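Local coordinates for protein enterotoxin-like toxin X (Staphylococcus aureus, PDB 5U75) that helps the bacterium evade innate immunity, blocking phagocytosis and killing by human neutrophils through sialic acid-dependent binding to their surface glycoproteins, at residues A[62-67]-A[83-88]; A[119-124]-A[152-157]. One frame throughout, in Å; residues are numbered along the deposited sequence.

Interaction 1: residues A[62-67]-A[83-88]; sequences VRIHLE and ITLNKE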
ATOM      1  N   VAL A  62     -14.064   7.444   3.560  1.00 17.66           N
ATOM      2  CA  VAL A  62     -14.169   6.031   3.233  1.00 17.82           C
ATOM      3  C   VAL A  62     -13.079   5.302   3.979  1.00 16.75           C
ATOM      4  O   VAL A  62     -12.062   5.907   4.313  1.00 16.14           O
ATOM      5  CB  VAL A  62     -14.009   5.753   1.717  1.00 18.63           C
ATOM      6  CG1 VAL A  62     -15.171   6.361   0.953  1.00 20.38           C
ATOM      7  CG2 VAL A  62     -12.698   6.264   1.168  1.00 18.73           C
ATOM      8  N   ARG A  63     -13.294   4.011   4.220  1.00 16.31           N
ATOM      9  CA  ARG A  63     -12.283   3.134   4.778  1.00 16.12           C
ATOM     10  C   ARG A  63     -12.060   2.015   3.779  1.00 16.89           C
ATOM     11  O   ARG A  63     -12.998   1.329   3.391  1.00 17.07           O
ATOM     12  CB  ARG A  63     -12.702   2.552   6.114  1.00 16.66           C
ATOM     13  CG  ARG A  63     -11.592   1.731   6.764  1.00 16.84           C
ATOM     14  CD  ARG A  63     -11.802   1.621   8.257  1.00 17.36           C
ATOM     15  NE  ARG A  63     -11.629   2.937   8.904  1.00 17.32           N
ATOM     16  CZ  ARG A  63     -12.362   3.420   9.924  1.00 17.84           C
ATOM     17  NH1 ARG A  63     -13.376   2.744  10.465  1.00 17.81           N
ATOM     18  NH2 ARG A  63     -12.077   4.615  10.404  1.00 18.07           N
ATOM     19  N   ILE A  64     -10.811   1.863   3.362  1.00 16.18           N
ATOM     20  CA  ILE A  64     -10.423   0.867   2.377  1.00 15.68           C
ATOM     21  C   ILE A  64      -9.610  -0.196   3.096  1.00 15.57           C
ATOM     22  O   ILE A  64      -8.533   0.082   3.633  1.00 15.39           O
ATOM     23  CB  ILE A  64      -9.643   1.529   1.239  1.00 16.01           C
ATOM     24  CG1 ILE A  64     -10.532   2.571   0.548  1.00 17.47           C
ATOM     25  CG2 ILE A  64      -9.083   0.482   0.276  1.00 16.93           C
ATOM     26  CD1 ILE A  64      -9.737   3.512  -0.307  1.00 18.23           C
ATOM     27  N   HIS A  65     -10.153  -1.411   3.141  1.00 15.42           N
ATOM     28  CA  HIS A  65      -9.482  -2.509   3.833  1.00 16.21           C
ATOM     29  C   HIS A  65      -8.475  -3.195   2.919  1.00 15.91           C
ATOM     30  O   HIS A  65      -8.753  -3.402   1.735  1.00 16.44           O
ATOM     31  CB  HIS A  65     -10.502  -3.498   4.373  1.00 17.38           C
ATOM     32  CG  HIS A  65     -11.375  -2.893   5.415  1.00 18.24           C
ATOM     33  ND1 HIS A  65     -10.994  -2.807   6.735  1.00 18.88           N
ATOM     34  CD2 HIS A  65     -12.566  -2.258   5.322  1.00 19.93           C
ATOM     35  CE1 HIS A  65     -11.939  -2.189   7.422  1.00 20.07           C
ATOM     36  NE2 HIS A  65     -12.900  -1.840   6.588  1.00 19.79           N
ATOM     37  N   LEU A  66      -7.309  -3.476   3.477  1.00 16.02           N
ATOM     38  CA  LEU A  66      -6.244  -4.218   2.806  1.00 16.36           C
ATOM     39  C   LEU A  66      -6.442  -5.673   3.223  1.00 17.25           C
ATOM     40  O   LEU A  66      -6.330  -5.998   4.406  1.00 16.95           O
ATOM     41  CB  LEU A  66      -4.882  -3.689   3.211  1.00 16.78           C
ATOM     42  CG  LEU A  66      -4.413  -2.432   2.453  1.00 17.55           C
ATOM     43  CD1 LEU A  66      -5.397  -1.279   2.469  1.00 17.69           C
ATOM     44  CD2 LEU A  66      -3.069  -1.990   2.988  1.00 18.64           C
ATOM     45  N   GLU A  67      -6.762  -6.529   2.253  0.50 16.83           N
ATOM     46  CA  GLU A  67      -7.135  -7.919   2.512  0.50 17.44           C
ATOM     47  C   GLU A  67      -6.222  -8.814   1.677  0.50 16.63           C
ATOM     48  O   GLU A  67      -6.339  -8.862   0.462  0.50 15.51           O
ATOM     49  CB  GLU A  67      -8.606  -8.141   2.144  0.50 19.19           C
ATOM     50  CG  GLU A  67      -9.563  -7.229   2.903  0.50 20.77           C
ATOM     51  CD  GLU A  67     -11.015  -7.500   2.567  0.50 22.35           C
ATOM     52  OE1 GLU A  67     -11.766  -6.524   2.361  0.50 22.07           O
ATOM     53  OE2 GLU A  67     -11.402  -8.691   2.495  0.50 23.83           O
ATOM     54  N   ILE A  83      -6.976   1.817   5.369  1.00 13.92           N
ATOM     55  CA  ILE A  83      -6.691   3.229   5.195  1.00 14.29           C
ATOM     56  C   ILE A  83      -7.994   4.008   5.191  1.00 14.59           C
ATOM     57  O   ILE A  83      -8.968   3.613   4.567  1.00 14.12           O
ATOM     58  CB  ILE A  83      -5.793   3.520   3.975  1.00 15.08           C
ATOM     59  CG1 ILE A  83      -6.475   3.138   2.653  1.00 15.21           C
ATOM     60  CG2 ILE A  83      -4.456   2.785   4.160  1.00 14.86           C
ATOM     61  CD1 ILE A  83      -5.638   3.417   1.421  1.00 16.15           C
ATOM     62  N   THR A  84      -7.994   5.108   5.931  1.00 14.68           N
ATOM     63  CA  THR A  84      -9.173   5.947   6.092  1.00 15.10           C
ATOM     64  C   THR A  84      -8.889   7.257   5.373  1.00 15.76           C
ATOM     65  O   THR A  84      -7.970   7.987   5.760  1.00 15.84           O
ATOM     66  CB  THR A  84      -9.496   6.176   7.580  1.00 15.46           C
ATOM     67  OG1 THR A  84      -9.687   4.912   8.239  1.00 15.62           O
ATOM     68  CG2 THR A  84     -10.777   6.999   7.728  1.00 16.19           C
ATOM     69  N   LEU A  85      -9.686   7.549   4.338  1.00 15.62           N
ATOM     70  CA  LEU A  85      -9.427   8.672   3.439  1.00 17.93           C
ATOM     71  C   LEU A  85     -10.656   9.546   3.253  1.00 16.82           C
ATOM     72  O   LEU A  85     -11.787   9.073   3.380  1.00 17.70           O
ATOM     73  CB  LEU A  85      -9.013   8.170   2.053  1.00 18.36           C
ATOM     74  CG  LEU A  85      -7.886   7.137   1.939  1.00 19.48           C
ATOM     75  CD1 LEU A  85      -7.752   6.732   0.481  1.00 20.02           C
ATOM     76  CD2 LEU A  85      -6.588   7.711   2.462  1.00 20.01           C
ATOM     77  N   ASN A  86     -10.431  10.799   2.900  1.00 17.17           N
ATOM     78  CA  ASN A  86     -11.530  11.653   2.439  1.00 19.13           C
ATOM     79  C   ASN A  86     -12.044  11.205   1.073  1.00 19.52           C
ATOM     80  O   ASN A  86     -11.262  10.702   0.247  1.00 17.38           O
ATOM     81  CB  ASN A  86     -11.095  13.116   2.407  1.00 21.41           C
ATOM     82  CG  ASN A  86     -10.848  13.665   3.803  1.00 23.52           C
ATOM     83  OD1 ASN A  86     -11.340  13.122   4.789  1.00 23.92           O
ATOM     84  ND2 ASN A  86     -10.075  14.728   3.890  1.00 25.85           N
ATOM     85  N   LYS A  87     -13.361  11.336   0.884  1.00 18.82           N
ATOM     86  CA  LYS A  87     -14.001  11.176  -0.424  1.00 20.46           C
ATOM     87  C   LYS A  87     -13.574  12.308  -1.343  1.00 20.30           C
ATOM     88  O   LYS A  87     -13.934  13.471  -1.136  1.00 20.87           O
ATOM     89  CB  LYS A  87     -15.530  11.156  -0.312  1.00 22.09           C
ATOM     90  CG  LYS A  87     -16.095   9.862   0.224  1.00 23.52           C
ATOM     91  CD  LYS A  87     -17.604   9.959   0.406  1.00 24.44           C
ATOM     92  CE  LYS A  87     -18.150   8.770   1.175  1.00 25.30           C
ATOM     93  NZ  LYS A  87     -19.642   8.877   1.252  1.00 25.44           N
ATOM     94  N   GLU A  88     -12.777  11.983  -2.353  1.00 19.78           N
ATOM     95  CA  GLU A  88     -12.307  12.978  -3.310  1.00 19.29           C
ATOM     96  C   GLU A  88     -11.577  12.282  -4.423  1.00 18.83           C
ATOM     97  O   GLU A  88     -11.228  11.106  -4.290  1.00 16.32           O
ATOM     98  CB  GLU A  88     -11.348  14.002  -2.670  1.00 21.20           C
ATOM     99  CG  GLU A  88     -10.097  13.409  -2.084  1.00 21.72           C
ATOM    100  CD  GLU A  88      -9.240  14.424  -1.332  1.00 25.55           C
ATOM    101  OE1 GLU A  88      -9.455  15.650  -1.446  1.00 29.44           O
ATOM    102  OE2 GLU A  88      -8.333  13.989  -0.625  1.00 23.43           O
TER
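Residues 62-67 and 83-86 run antiparallel as neighbouring strands, their axes 4.7 Å apart at the closest point and their directions 149° from one another. V62 faces L85 and I64 faces I83 as hydrogen-bonded pairs, with R63 opposite T84 in the non-hydrogen-bonded position between them. Each hydrogen-bonded pair closes a ring of two bonds: V62 N gives its hydrogen to L85 O at 2.8 Å, answered by L85 N to V62 O, and I64 N to I83 O, the straightest at 173°, is answered by I83 N to I64 O. CA-H...O contacts from T84 to V62 O and from R63 to I83 O flank the R63-T84 pair. The two strands form the hairpin 61-72/75-86 of the beta-grasp domain, the fold that forms the C-terminal domain of classical two-domain superantigens, and 75-86 is an outermost strand of its mixed sheet. Alternation then sorts the side chains onto two faces. V62, I64, I83 and L85 share one face, where helix 92-104 packs on I83 through I99 and on L85 through L95. I64 CB lies 3.8 Å from I83 CG1, and the I64 and L85 side chains cross obliquely and touch through their CD1 atoms. V62 CG1 rests against the extended aliphatic chain of K87, just past the end of strand 83-86, touching CG at 3.7 Å, while K87 NZ bonds to E59 O. On the opposite face R63 and T84 lie side by side. R63 leaves with CG anti to its backbone N (chi1 -175°) and bends at chi3, so that its guanidinium meets T84 OG1 edge-on: NE at 2.8 Å and NH2 at 3.2 Å both grip that one oxygen, which sits in the guanidinium plane. R63 NH1 bonds instead to R55 O, which together with the T84 grip should limit rotation of the group.

Interaction 2: residues A[119-124]-A[152-157]; sequences IVINTK and KNVTFE
N122 gathers the polar bonds of this antiparallel pair, strands 118-123 and 151-160 of the beta-grasp sheet, at a classic beta bulge where K152 and N153 both face it. Its carbonyl oxygen takes K152 N at 2.7 Å and, more weakly, N153 N at 3.4 Å, while N122 N returns a bond to N153 O. The side chain adds two more: ND2 reaches N153 OD1 and T155 OG1, each at 3.0 Å, spending both amide hydrogens on the neighbouring strand. T155 OG1 lies close to the N122 amide plane, whereas the donor stands above the carbonyl plane of N153, the two amides being turned 50° apart. The N153 CG sits in the crowded position between backbone N and carbonyl carbon (chi1 69°), which brings OD1 alongside N122, and its own ND2 bonds weakly to E67 OE1. Beyond the bulge, V120 N donates to T155 O almost linearly (176°), and T155 N returns the bond to V120 O. On the face opposite V120, N122, N153 and T155, the side chains of I119, I121, V154 and F156 turn toward helix 92-104, where I99 meets I121 and V154 and the ring of H103 stands edge-to-face with that of F156. I119 CG1 lies alongside F156 CB, and I119 CG2 presses on V154 CG1 at 3.4 Å, closer than ordinary van der Waals contact.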
ATOM      1  N   ILE A 119       0.039  -5.839  -5.367  1.00 16.70           N
ATOM      2  CA  ILE A 119      -1.014  -5.222  -4.569  1.00 16.25           C
ATOM      3  C   ILE A 119      -2.037  -4.695  -5.580  1.00 16.66           C
ATOM      4  O   ILE A 119      -1.669  -3.999  -6.529  1.00 18.22           O
ATOM      5  CB  ILE A 119      -0.441  -4.077  -3.719  1.00 15.60           C
ATOM      6  CG1 ILE A 119       0.695  -4.574  -2.828  1.00 16.08           C
ATOM      7  CG2 ILE A 119      -1.536  -3.431  -2.872  1.00 15.56           C
ATOM      8  CD1 ILE A 119       1.592  -3.462  -2.308  1.00 17.35           C
ATOM      9  N   VAL A 120      -3.321  -5.023  -5.409  1.00 15.98           N
ATOM     10  CA  VAL A 120      -4.333  -4.653  -6.379  1.00 15.36           C
ATOM     11  C   VAL A 120      -5.421  -3.784  -5.759  1.00 15.02           C
ATOM     12  O   VAL A 120      -6.080  -4.197  -4.822  1.00 14.85           O
ATOM     13  CB  VAL A 120      -4.968  -5.898  -7.046  1.00 15.06           C
ATOM     14  CG1 VAL A 120      -5.987  -5.483  -8.103  1.00 15.39           C
ATOM     15  CG2 VAL A 120      -3.865  -6.781  -7.645  1.00 15.90           C
ATOM     16  N   ILE A 121      -5.623  -2.594  -6.322  1.00 15.05           N
ATOM     17  CA  ILE A 121      -6.718  -1.730  -5.949  1.00 14.95           C
ATOM     18  C   ILE A 121      -7.917  -2.188  -6.780  1.00 15.45           C
ATOM     19  O   ILE A 121      -7.867  -2.113  -8.012  1.00 15.34           O
ATOM     20  CB  ILE A 121      -6.407  -0.239  -6.247  1.00 16.00           C
ATOM     21  CG1 ILE A 121      -5.079   0.197  -5.608  1.00 16.43           C
ATOM     22  CG2 ILE A 121      -7.547   0.638  -5.757  1.00 16.07           C
ATOM     23  CD1 ILE A 121      -4.597   1.572  -6.044  1.00 16.79           C
ATOM     24  N   ASN A 122      -8.967  -2.690  -6.119  1.00 14.74           N
ATOM     25  CA  ASN A 122     -10.178  -3.143  -6.785  1.00 15.08           C
ATOM     26  C   ASN A 122     -11.246  -2.087  -6.686  1.00 15.60           C
ATOM     27  O   ASN A 122     -11.482  -1.550  -5.594  1.00 15.15           O
ATOM     28  CB  ASN A 122     -10.683  -4.426  -6.121  1.00 15.31           C
ATOM     29  CG  ASN A 122      -9.657  -5.534  -6.210  1.00 15.51           C
ATOM     30  OD1 ASN A 122      -9.294  -5.948  -7.310  1.00 15.80           O
ATOM     31  ND2 ASN A 122      -9.124  -5.950  -5.079  1.00 14.91           N
ATOM     32  N   THR A 123     -11.911  -1.803  -7.801  1.00 15.64           N
ATOM     33  CA  THR A 123     -12.965  -0.786  -7.827  1.00 15.96           C
ATOM     34  C   THR A 123     -14.338  -1.429  -7.737  1.00 16.88           C
ATOM     35  O   THR A 123     -14.501  -2.643  -7.964  1.00 16.30           O
ATOM     36  CB  THR A 123     -12.899   0.161  -9.046  1.00 16.28           C
ATOM     37  OG1 THR A 123     -13.458  -0.452 -10.215  1.00 15.23           O
ATOM     38  CG2 THR A 123     -11.477   0.615  -9.326  1.00 16.55           C
ATOM     39  N   LYS A 124     -15.327  -0.614  -7.412  1.00 17.42           N
ATOM     40  CA  LYS A 124     -16.662  -1.152  -7.118  1.00 19.15           C
ATOM     41  C   LYS A 124     -17.323  -1.855  -8.307  1.00 19.81           C
ATOM     42  O   LYS A 124     -18.084  -2.791  -8.107  1.00 20.26           O
ATOM     43  CB  LYS A 124     -17.564  -0.043  -6.580  1.00 21.16           C
ATOM     44  CG  LYS A 124     -17.134   0.353  -5.165  1.00 22.09           C
ATOM     45  CD  LYS A 124     -17.900   1.538  -4.645  1.00 23.91           C
ATOM     46  CE  LYS A 124     -17.566   1.769  -3.190  1.00 24.01           C
ATOM     47  NZ  LYS A 124     -18.320   2.931  -2.672  1.00 24.38           N
ATOM     48  N   LYS A 152     -13.261  -0.417  -3.846  1.00 15.46           N
ATOM     49  CA  LYS A 152     -13.902  -1.487  -3.081  1.00 16.57           C
ATOM     50  C   LYS A 152     -13.018  -1.952  -1.935  1.00 15.69           C
ATOM     51  O   LYS A 152     -13.421  -1.903  -0.776  1.00 14.98           O
ATOM     52  CB  LYS A 152     -14.236  -2.660  -3.989  1.00 18.37           C
ATOM     53  CG  LYS A 152     -14.912  -3.819  -3.278  1.00 22.17           C
ATOM     54  CD  LYS A 152     -15.217  -4.921  -4.279  1.00 26.54           C
ATOM     55  CE  LYS A 152     -15.934  -6.106  -3.634  1.00 30.75           C
ATOM     56  NZ  LYS A 152     -14.958  -7.195  -3.365  1.00 33.41           N
ATOM     57  N   ASN A 153     -11.818  -2.407  -2.271  1.00 15.41           N
ATOM     58  CA  ASN A 153     -10.823  -2.839  -1.303  1.00 15.64           C
ATOM     59  C   ASN A 153      -9.464  -2.929  -1.996  1.00 15.43           C
ATOM     60  O   ASN A 153      -9.355  -2.638  -3.189  1.00 14.61           O
ATOM     61  CB  ASN A 153     -11.201  -4.188  -0.644  1.00 16.26           C
ATOM     62  CG  ASN A 153     -11.128  -5.370  -1.597  1.00 17.89           C
ATOM     63  OD1 ASN A 153     -10.879  -5.236  -2.785  1.00 16.78           O
ATOM     64  ND2 ASN A 153     -11.313  -6.557  -1.045  1.00 21.24           N
ATOM     65  N   VAL A 154      -8.449  -3.342  -1.250  1.00 14.84           N
ATOM     66  CA  VAL A 154      -7.122  -3.588  -1.798  1.00 15.19           C
ATOM     67  C   VAL A 154      -6.791  -5.019  -1.453  1.00 15.62           C
ATOM     68  O   VAL A 154      -6.841  -5.404  -0.286  1.00 15.82           O
ATOM     69  CB  VAL A 154      -6.067  -2.629  -1.200  1.00 15.57           C
ATOM     70  CG1 VAL A 154      -4.644  -3.064  -1.583  1.00 16.04           C
ATOM     71  CG2 VAL A 154      -6.332  -1.215  -1.664  1.00 16.06           C
ATOM     72  N   THR A 155      -6.481  -5.827  -2.467  1.00 15.31           N
ATOM     73  CA  THR A 155      -6.054  -7.177  -2.212  1.00 15.35           C
ATOM     74  C   THR A 155      -4.575  -7.332  -2.512  1.00 15.94           C
ATOM     75  O   THR A 155      -3.988  -6.507  -3.221  1.00 16.37           O
ATOM     76  CB  THR A 155      -6.884  -8.177  -3.039  1.00 15.78           C
ATOM     77  OG1 THR A 155      -6.868  -7.809  -4.423  1.00 15.48           O
ATOM     78  CG2 THR A 155      -8.319  -8.192  -2.553  1.00 15.31           C
ATOM     79  N   PHE A 156      -3.954  -8.371  -1.964  1.00 15.69           N
ATOM     80  CA  PHE A 156      -2.550  -8.606  -2.273  1.00 16.18           C
ATOM     81  C   PHE A 156      -2.115 -10.009  -1.948  1.00 17.25           C
ATOM     82  O   PHE A 156      -2.653 -10.619  -1.017  1.00 16.38           O
ATOM     83  CB  PHE A 156      -1.631  -7.641  -1.488  1.00 15.51           C
ATOM     84  CG  PHE A 156      -1.832  -7.667   0.000  1.00 15.53           C
ATOM     85  CD1 PHE A 156      -2.876  -6.959   0.593  1.00 15.78           C
ATOM     86  CD2 PHE A 156      -0.966  -8.366   0.818  1.00 15.18           C
ATOM     87  CE1 PHE A 156      -3.064  -6.985   1.968  1.00 15.60           C
ATOM     88  CE2 PHE A 156      -1.136  -8.388   2.198  1.00 16.53           C
ATOM     89  CZ  PHE A 156      -2.192  -7.691   2.780  1.00 16.45           C
ATOM     90  N   GLU A 157      -1.113 -10.483  -2.690  0.50 17.76           N
ATOM     91  CA  GLU A 157      -0.441 -11.759  -2.422  0.50 18.96           C
ATOM     92  C   GLU A 157       1.035 -11.496  -2.612  0.50 18.19           C
ATOM     93  O   GLU A 157       1.539 -11.551  -3.741  0.50 18.29           O
ATOM     94  CB  GLU A 157      -0.896 -12.841  -3.404  0.50 20.63           C
ATOM     95  CG  GLU A 157      -2.397 -12.971  -3.543  0.50 23.01           C
ATOM     96  CD  GLU A 157      -2.802 -13.972  -4.606  0.50 24.52           C
ATOM     97  OE1 GLU A 157      -1.966 -14.282  -5.484  0.50 26.40           O
ATOM     98  OE2 GLU A 157      -3.957 -14.438  -4.565  0.50 26.86           O
TER

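Overall arrangement
Both contacts illustrate how one twisted sheet is built from locally different joints. Interaction 1 joins the hairpin at one edge of the sheet; interaction 2 pairs strands distant in sequence nearer the glycan, with the side chain of T123 about 6 Å from the bound sialic acid. Strands 61-72 and 151-160 are neighbours, so the two contacts meet directly through probable backbone bonds, E67 N to V154 O and V154 N to H65 O. Both are partly buried, and each turns its apolar face to helix 92-104, all aliphatic in interaction 1 and with a phenylalanine ring added in interaction 2. Their polar faces differ: a guanidinium gripping a threonine beside loops in interaction 1, an amide-rich network around a bulge in interaction 2.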